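Side-chain contacts in TetR family Transcriptional regulator (Streptococcus agalactiae 2603V/R, PDB 3KKC), which probably binds DNA as a transcriptional regulator of the TetR family, and holds a nickel ion between its helices: residues H70-G75 with E81-H86; K89-N94 with L111-E116. One frame throughout, in Å; residues are numbered along the deposited sequence.

Interaction 1. Residues H70-G75 with E81-H86. With NI (nickel (II) ion), chain E; IMD (imidazole), chain F.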
loop_
_atom_site.group_PDB
_atom_site.type_symbol
_atom_site.label_atom_id
_atom_site.label_comp_id
_atom_site.label_asym_id
_atom_site.label_seq_id
_atom_site.Cartn_x
_atom_site.Cartn_y
_atom_site.Cartn_z
ATOM N N HIS A 70 0.827 -12.512 20.987
ATOM C CA HIS A 70 1.418 -11.601 21.964
ATOM C C HIS A 70 0.963 -10.139 21.860
ATOM O O HIS A 70 0.931 -9.430 22.865
ATOM C CB HIS A 70 2.945 -11.631 21.982
ATOM C CG HIS A 70 3.526 -10.771 23.068
ATOM N ND1 HIS A 70 3.398 -11.086 24.409
ATOM C CD2 HIS A 70 4.188 -9.588 23.022
ATOM C CE1 HIS A 70 3.973 -10.142 25.136
ATOM N NE2 HIS A 70 4.467 -9.225 24.323
ATOM N N LEU A 71 0.650 -9.675 20.655
ATOM C CA LEU A 71 0.237 -8.285 20.485
ATOM C C LEU A 71 -1.191 -8.042 20.960
ATOM O O LEU A 71 -1.441 -7.116 21.714
ATOM C CB LEU A 71 0.380 -7.854 19.029
ATOM C CG LEU A 71 1.806 -7.565 18.578
ATOM C CD1 LEU A 71 1.813 -6.810 17.274
ATOM C CD2 LEU A 71 2.474 -6.755 19.643
ATOM N N PHE A 72 -2.124 -8.889 20.548
ATOM C CA PHE A 72 -3.547 -8.587 20.693
ATOM C C PHE A 72 -4.236 -9.533 21.645
ATOM O O PHE A 72 -4.876 -9.100 22.592
ATOM C CB PHE A 72 -4.288 -8.689 19.349
ATOM C CG PHE A 72 -3.605 -7.998 18.196
ATOM C CD1 PHE A 72 -3.689 -6.623 18.037
ATOM C CD2 PHE A 72 -2.918 -8.731 17.243
ATOM C CE1 PHE A 72 -3.080 -5.991 16.955
ATOM C CE2 PHE A 72 -2.312 -8.107 16.166
ATOM C CZ PHE A 72 -2.397 -6.739 16.022
ATOM N N LYS A 73 -4.135 -10.827 21.356
ATOM C CA LYS A 73 -4.907 -11.846 22.058
ATOM C C LYS A 73 -4.534 -11.894 23.537
ATOM O O LYS A 73 -4.775 -12.882 24.237
ATOM C CB LYS A 73 -4.755 -13.200 21.360
ATOM C CG LYS A 73 -5.146 -13.136 19.876
ATOM C CD LYS A 73 -4.342 -14.126 19.037
ATOM C CE LYS A 73 -4.193 -13.657 17.589
ATOM N NZ LYS A 73 -3.168 -14.452 16.832
ATOM N N GLN A 74 -3.940 -10.795 23.990
ATOM C CA GLN A 74 -3.735 -10.502 25.402
ATOM C C GLN A 74 -5.035 -10.157 26.135
ATOM O O GLN A 74 -5.871 -9.387 25.637
ATOM C CB GLN A 74 -2.780 -9.315 25.525
ATOM C CG GLN A 74 -1.383 -9.614 25.061
ATOM C CD GLN A 74 -0.730 -10.676 25.911
ATOM O OE1 GLN A 74 0.353 -10.463 26.446
ATOM N NE2 GLN A 74 -1.398 -11.820 26.061
ATOM N N GLY A 75 -5.200 -10.726 27.321
ATOM C CA GLY A 75 -6.219 -10.255 28.238
ATOM C C GLY A 75 -5.567 -9.331 29.253
ATOM O O GLY A 75 -6.061 -9.156 30.363
ATOM N N GLU A 81 -5.418 2.723 25.033
ATOM C CA GLU A 81 -4.191 3.307 24.470
ATOM C C GLU A 81 -2.880 2.790 25.068
ATOM O O GLU A 81 -1.828 2.935 24.440
ATOM C CB GLU A 81 -4.221 4.838 24.507
ATOM C CG GLU A 81 -4.668 5.420 25.838
ATOM C CD GLU A 81 -6.033 6.080 25.741
ATOM O OE1 GLU A 81 -6.932 5.739 26.546
ATOM O OE2 GLU A 81 -6.197 6.936 24.843
ATOM N N GLU A 82 -2.928 2.202 26.267
ATOM C CA GLU A 82 -1.787 1.424 26.756
ATOM C C GLU A 82 -1.561 0.240 25.797
ATOM O O GLU A 82 -0.435 -0.084 25.415
ATOM C CB GLU A 82 -2.024 0.922 28.183
ATOM C CG GLU A 82 -1.896 1.992 29.264
ATOM C CD GLU A 82 -2.033 1.450 30.694
ATOM O OE1 GLU A 82 -1.967 2.257 31.652
ATOM O OE2 GLU A 82 -2.203 0.225 30.867
ATOM N N TYR A 83 -2.667 -0.389 25.426
ATOM C CA TYR A 83 -2.713 -1.484 24.471
ATOM C C TYR A 83 -2.130 -1.091 23.091
ATOM O O TYR A 83 -1.322 -1.815 22.497
ATOM C CB TYR A 83 -4.180 -1.875 24.366
ATOM C CG TYR A 83 -4.552 -3.081 23.544
ATOM C CD1 TYR A 83 -4.675 -4.333 24.130
ATOM C CD2 TYR A 83 -4.859 -2.952 22.182
ATOM C CE1 TYR A 83 -5.062 -5.428 23.376
ATOM C CE2 TYR A 83 -5.260 -4.040 21.418
ATOM C CZ TYR A 83 -5.352 -5.279 22.014
ATOM O OH TYR A 83 -5.740 -6.366 21.257
ATOM N N LEU A 84 -2.540 0.064 22.592
ATOM C CA LEU A 84 -1.960 0.624 21.380
ATOM C C LEU A 84 -0.467 0.846 21.583
ATOM O O LEU A 84 0.327 0.477 20.745
ATOM C CB LEU A 84 -2.649 1.957 21.002
ATOM C CG LEU A 84 -3.953 1.890 20.198
ATOM C CD1 LEU A 84 -4.921 0.937 20.845
ATOM C CD2 LEU A 84 -4.600 3.265 20.030
ATOM N N VAL A 85 -0.086 1.478 22.685
ATOM C CA VAL A 85 1.326 1.756 22.922
ATOM C C VAL A 85 2.198 0.484 22.913
ATOM O O VAL A 85 3.283 0.483 22.329
ATOM C CB VAL A 85 1.548 2.535 24.238
ATOM C CG1 VAL A 85 2.943 2.289 24.750
ATOM C CG2 VAL A 85 1.314 4.014 24.022
ATOM N N HIS A 86 1.723 -0.591 23.551
ATOM C CA HIS A 86 2.471 -1.856 23.614
ATOM C C HIS A 86 2.682 -2.424 22.206
ATOM O O HIS A 86 3.769 -2.909 21.873
ATOM C CB HIS A 86 1.739 -2.862 24.503
ATOM C CG HIS A 86 2.258 -4.271 24.408
ATOM N ND1 HIS A 86 1.517 -5.305 23.867
ATOM C CD2 HIS A 86 3.431 -4.823 24.805
ATOM C CE1 HIS A 86 2.212 -6.426 23.929
ATOM N NE2 HIS A 86 3.378 -6.158 24.488
HETATM NI NI NI E . 5.354 -7.249 24.646
HETATM N N1 IMD F . 2.274 -8.602 27.738
HETATM C C2 IMD F . 2.673 -7.391 27.294
HETATM N N3 IMD F . 4.019 -7.317 27.388
HETATM C C4 IMD F . 4.479 -8.480 27.895
HETATM C C5 IMD F . 3.375 -9.294 28.116
#
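His70, at the end of helix 57-71, and His86, on helix 80-93, converge on one nickel ion. His70 NE2 lies 2.2 Å from the nickel. His86 NE2 binds the same nickel at 2.3 Å. CG anti to the backbone N (chi1 -175° in His70, 168° in His86) swings each ring out to the metal. The two side chains cross at about a right angle, and their rings meet obliquely, the planes at 74°. An imidazole molecule, probably from the crystallisation liquor, lies over one face of His86, its C2 3.1 Å from His86 NE2, and meets His70 at the ring edge. Gln74 OE1 accepts a weak hydrogen bond from imidazole N1 at 3.0 Å. Away from the metal, Tyr83 brings its hydroxyl to the edge of the Phe72 ring, Tyr83 OH lying 3.3 Å from Phe72 CB. Leu71 CD2 packs loosely on the His86 ring, 4.3 Å from His86 CE1. Histidine suits both metal positions because a neutral imidazole offers NE2 as a lone-pair donor; nickel thereby cross-links two helices, and the metal-bound NE2 atoms are expected to be unprotonated.

Interaction 2. Residues K89-N94 with L111-E116; sequences KHFEQN and LRFRSE. With NI (nickel (II) ion), chain E.
The C-terminal end of helix 80-93 faces helix 107-129 within the all-helical C-terminal region of this TetR-family protein, and a single pair of phenylalanines spans the gap. Phe91 and Phe113 reach out from opposite directions: their CA atoms are 12.6 Å apart, yet Phe91 CZ comes to 3.9 Å from Phe113 CZ. The far ends of the rings do the touching, with Phe91 CE2 also 4.1 Å from Phe113 CZ. The rings lie obliquely, planes at 49° and centroids 5.5 Å apart, so the contact is neither a stack nor a T-shaped pair but van der Waals packing of buried apolar carbon. Phe113 holds CG anti to its backbone nitrogen (chi1 175°), which extends the ring from its helix toward Phe91. Phenylalanine suits both places because its long, flat, wholly apolar side chain carries the contact across the gap between the helices.

One residue before Phe91, His90 turns to the nickel ion, its NE2 2.2 Å from the metal. Helix 80-93 then closes in a Schellman motif: Asn94, with a positive phi of 64°, is the C-prime residue, its N bonded to Phe91 O while Gln95 N reaches His90 O. On the partner helix, Arg112 and Glu116, one turn apart, form a salt bridge, Arg112 NH1 3.4 Å from Glu116 OE2, whose hydrogen bond is weak. Around the aromatic pair, Phe91 also packs on Leu71 of helix 57-71, Ile98 of helix 98-103 and Leu156 of helix 137-157, while Phe113 rests on Leu102 of helix 98-103.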
loop_
_atom_site.group_PDB
_atom_site.type_symbol
_atom_site.label_atom_id
_atom_site.label_comp_id
_atom_site.label_asym_id
_atom_site.label_seq_id
_atom_site.Cartn_x
_atom_site.Cartn_y
_atom_site.Cartn_z
ATOM N N LYS A 89 5.144 -0.444 20.621
ATOM C CA LYS A 89 6.427 -0.666 21.291
ATOM C C LYS A 89 7.196 -1.753 20.549
ATOM O O LYS A 89 8.377 -1.600 20.248
ATOM C CB LYS A 89 6.220 -1.053 22.752
ATOM C CG LYS A 89 7.461 -0.887 23.630
ATOM C CD LYS A 89 7.102 -0.777 25.133
ATOM C CE LYS A 89 6.530 -2.083 25.692
ATOM N NZ LYS A 89 5.763 -1.941 26.981
ATOM N N HIS A 90 6.504 -2.846 20.232
ATOM C CA HIS A 90 7.102 -3.951 19.494
ATOM C C HIS A 90 7.614 -3.581 18.123
ATOM O O HIS A 90 8.630 -4.096 17.670
ATOM C CB HIS A 90 6.124 -5.105 19.386
ATOM C CG HIS A 90 6.090 -5.953 20.609
ATOM N ND1 HIS A 90 6.506 -7.266 20.615
ATOM C CD2 HIS A 90 5.742 -5.659 21.882
ATOM C CE1 HIS A 90 6.383 -7.757 21.833
ATOM N NE2 HIS A 90 5.934 -6.799 22.623
ATOM N N PHE A 91 6.922 -2.677 17.453
ATOM C CA PHE A 91 7.345 -2.319 16.119
ATOM C C PHE A 91 8.654 -1.527 16.143
ATOM O O PHE A 91 9.520 -1.743 15.286
ATOM C CB PHE A 91 6.206 -1.651 15.312
ATOM C CG PHE A 91 5.227 -2.650 14.705
ATOM C CD1 PHE A 91 5.486 -3.241 13.473
ATOM C CD2 PHE A 91 4.065 -3.015 15.377
ATOM C CE1 PHE A 91 4.602 -4.178 12.914
ATOM C CE2 PHE A 91 3.165 -3.934 14.821
ATOM C CZ PHE A 91 3.442 -4.525 13.587
ATOM N N GLU A 92 8.833 -0.665 17.140
ATOM C CA GLU A 92 9.977 0.255 17.127
ATOM C C GLU A 92 11.327 -0.418 17.417
ATOM O O GLU A 92 12.383 0.114 17.033
ATOM C CB GLU A 92 9.746 1.493 18.024
ATOM C CG GLU A 92 9.837 1.238 19.528
ATOM C CD GLU A 92 9.984 2.517 20.362
ATOM O OE1 GLU A 92 10.454 3.546 19.826
ATOM O OE2 GLU A 92 9.637 2.482 21.566
ATOM N N GLN A 93 11.285 -1.582 18.076
ATOM C CA GLN A 93 12.481 -2.398 18.311
ATOM C C GLN A 93 12.564 -3.519 17.285
ATOM O O GLN A 93 13.579 -4.230 17.210
ATOM C CB GLN A 93 12.478 -3.046 19.709
ATOM C CG GLN A 93 11.491 -2.500 20.710
ATOM C CD GLN A 93 11.987 -1.224 21.345
ATOM O OE1 GLN A 93 13.142 -0.830 21.143
ATOM N NE2 GLN A 93 11.120 -0.562 22.119
ATOM N N ASN A 94 11.490 -3.688 16.517
ATOM C CA ASN A 94 11.426 -4.742 15.528
ATOM C C ASN A 94 11.477 -6.088 16.255
ATOM O O ASN A 94 12.215 -7.012 15.871
ATOM C CB ASN A 94 12.576 -4.603 14.532
ATOM C CG ASN A 94 12.296 -5.313 13.202
ATOM O OD1 ASN A 94 11.159 -5.709 12.910
ATOM N ND2 ASN A 94 13.342 -5.472 12.393
ATOM N N LEU A 111 -1.958 -9.210 5.489
ATOM C CA LEU A 111 -3.340 -9.645 5.470
ATOM C C LEU A 111 -3.764 -10.028 6.868
ATOM O O LEU A 111 -4.713 -9.481 7.413
ATOM C CB LEU A 111 -3.523 -10.826 4.504
ATOM C CG LEU A 111 -4.704 -10.711 3.532
ATOM C CD1 LEU A 111 -4.792 -11.916 2.574
ATOM C CD2 LEU A 111 -6.024 -10.518 4.275
ATOM N N ARG A 112 -3.052 -10.974 7.461
ATOM C CA ARG A 112 -3.400 -11.443 8.791
ATOM C C ARG A 112 -3.290 -10.325 9.841
ATOM O O ARG A 112 -4.030 -10.316 10.836
ATOM C CB ARG A 112 -2.585 -12.685 9.159
ATOM C CG ARG A 112 -3.278 -14.006 8.765
ATOM C CD ARG A 112 -4.423 -14.380 9.731
ATOM N NE ARG A 112 -4.119 -14.071 11.138
ATOM C CZ ARG A 112 -3.143 -14.645 11.869
ATOM N NH1 ARG A 112 -2.959 -14.300 13.149
ATOM N NH2 ARG A 112 -2.340 -15.570 11.331
ATOM N N PHE A 113 -2.400 -9.368 9.591
ATOM C CA PHE A 113 -2.215 -8.255 10.501
ATOM C C PHE A 113 -3.406 -7.309 10.394
ATOM O O PHE A 113 -3.984 -6.912 11.401
ATOM C CB PHE A 113 -0.905 -7.539 10.198
ATOM C CG PHE A 113 -0.679 -6.293 11.005
ATOM C CD1 PHE A 113 -0.736 -6.317 12.400
ATOM C CD2 PHE A 113 -0.374 -5.095 10.376
ATOM C CE1 PHE A 113 -0.515 -5.146 13.149
ATOM C CE2 PHE A 113 -0.142 -3.931 11.123
ATOM C CZ PHE A 113 -0.210 -3.963 12.504
ATOM N N ARG A 114 -3.802 -6.960 9.177
ATOM C CA ARG A 114 -4.954 -6.092 9.033
ATOM C C ARG A 114 -6.163 -6.755 9.680
ATOM O O ARG A 114 -7.024 -6.083 10.230
ATOM C CB ARG A 114 -5.229 -5.752 7.571
ATOM C CG ARG A 114 -6.202 -4.589 7.392
ATOM C CD ARG A 114 -5.975 -3.863 6.058
ATOM N NE ARG A 114 -6.859 -2.705 5.889
ATOM C CZ ARG A 114 -8.178 -2.725 6.101
ATOM N NH1 ARG A 114 -8.780 -3.843 6.503
ATOM N NH2 ARG A 114 -8.906 -1.632 5.900
ATOM N N SER A 115 -6.217 -8.077 9.644
ATOM C CA SER A 115 -7.369 -8.775 10.191
ATOM C C SER A 115 -7.408 -8.760 11.715
ATOM O O SER A 115 -8.479 -8.795 12.313
ATOM C CB SER A 115 -7.432 -10.208 9.670
ATOM O OG SER A 115 -8.356 -10.975 10.422
ATOM N N GLU A 116 -6.247 -8.711 12.351
ATOM C CA GLU A 116 -6.212 -8.622 13.809
ATOM C C GLU A 116 -6.658 -7.231 14.262
ATOM O O GLU A 116 -7.490 -7.100 15.164
ATOM C CB GLU A 116 -4.826 -8.981 14.357
ATOM C CG GLU A 116 -4.415 -10.424 14.067
ATOM C CD GLU A 116 -5.222 -11.450 14.860
ATOM O OE1 GLU A 116 -5.492 -11.199 16.065
ATOM O OE2 GLU A 116 -5.570 -12.511 14.283
HETATM NI NI NI E . 5.354 -7.249 24.646
#

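Interactions 1 and 2 share helix 80-93, and their centres lie 11 Å apart. The nickel site joins them directly: His90, one turn after His86, completes the set of three histidine ligands, and His90 CE1 comes to 3.1 Å from His70 CD2. Leu71 packs on both His90 and Phe91, so apolar contacts continue from the metal site into the buried phenylalanine pair. A second junction lies at helix 107-129, where Phe72 CE2 is 3.2 Å from Glu116 CB. Lys73 NZ comes to 3.7 Å from Arg112 NH1, and the Glu116 carboxylate beside them probably offsets the like charges. The end of helix 57-71 and the loop that follows it thus meet both helix 80-93 and helix 107-129.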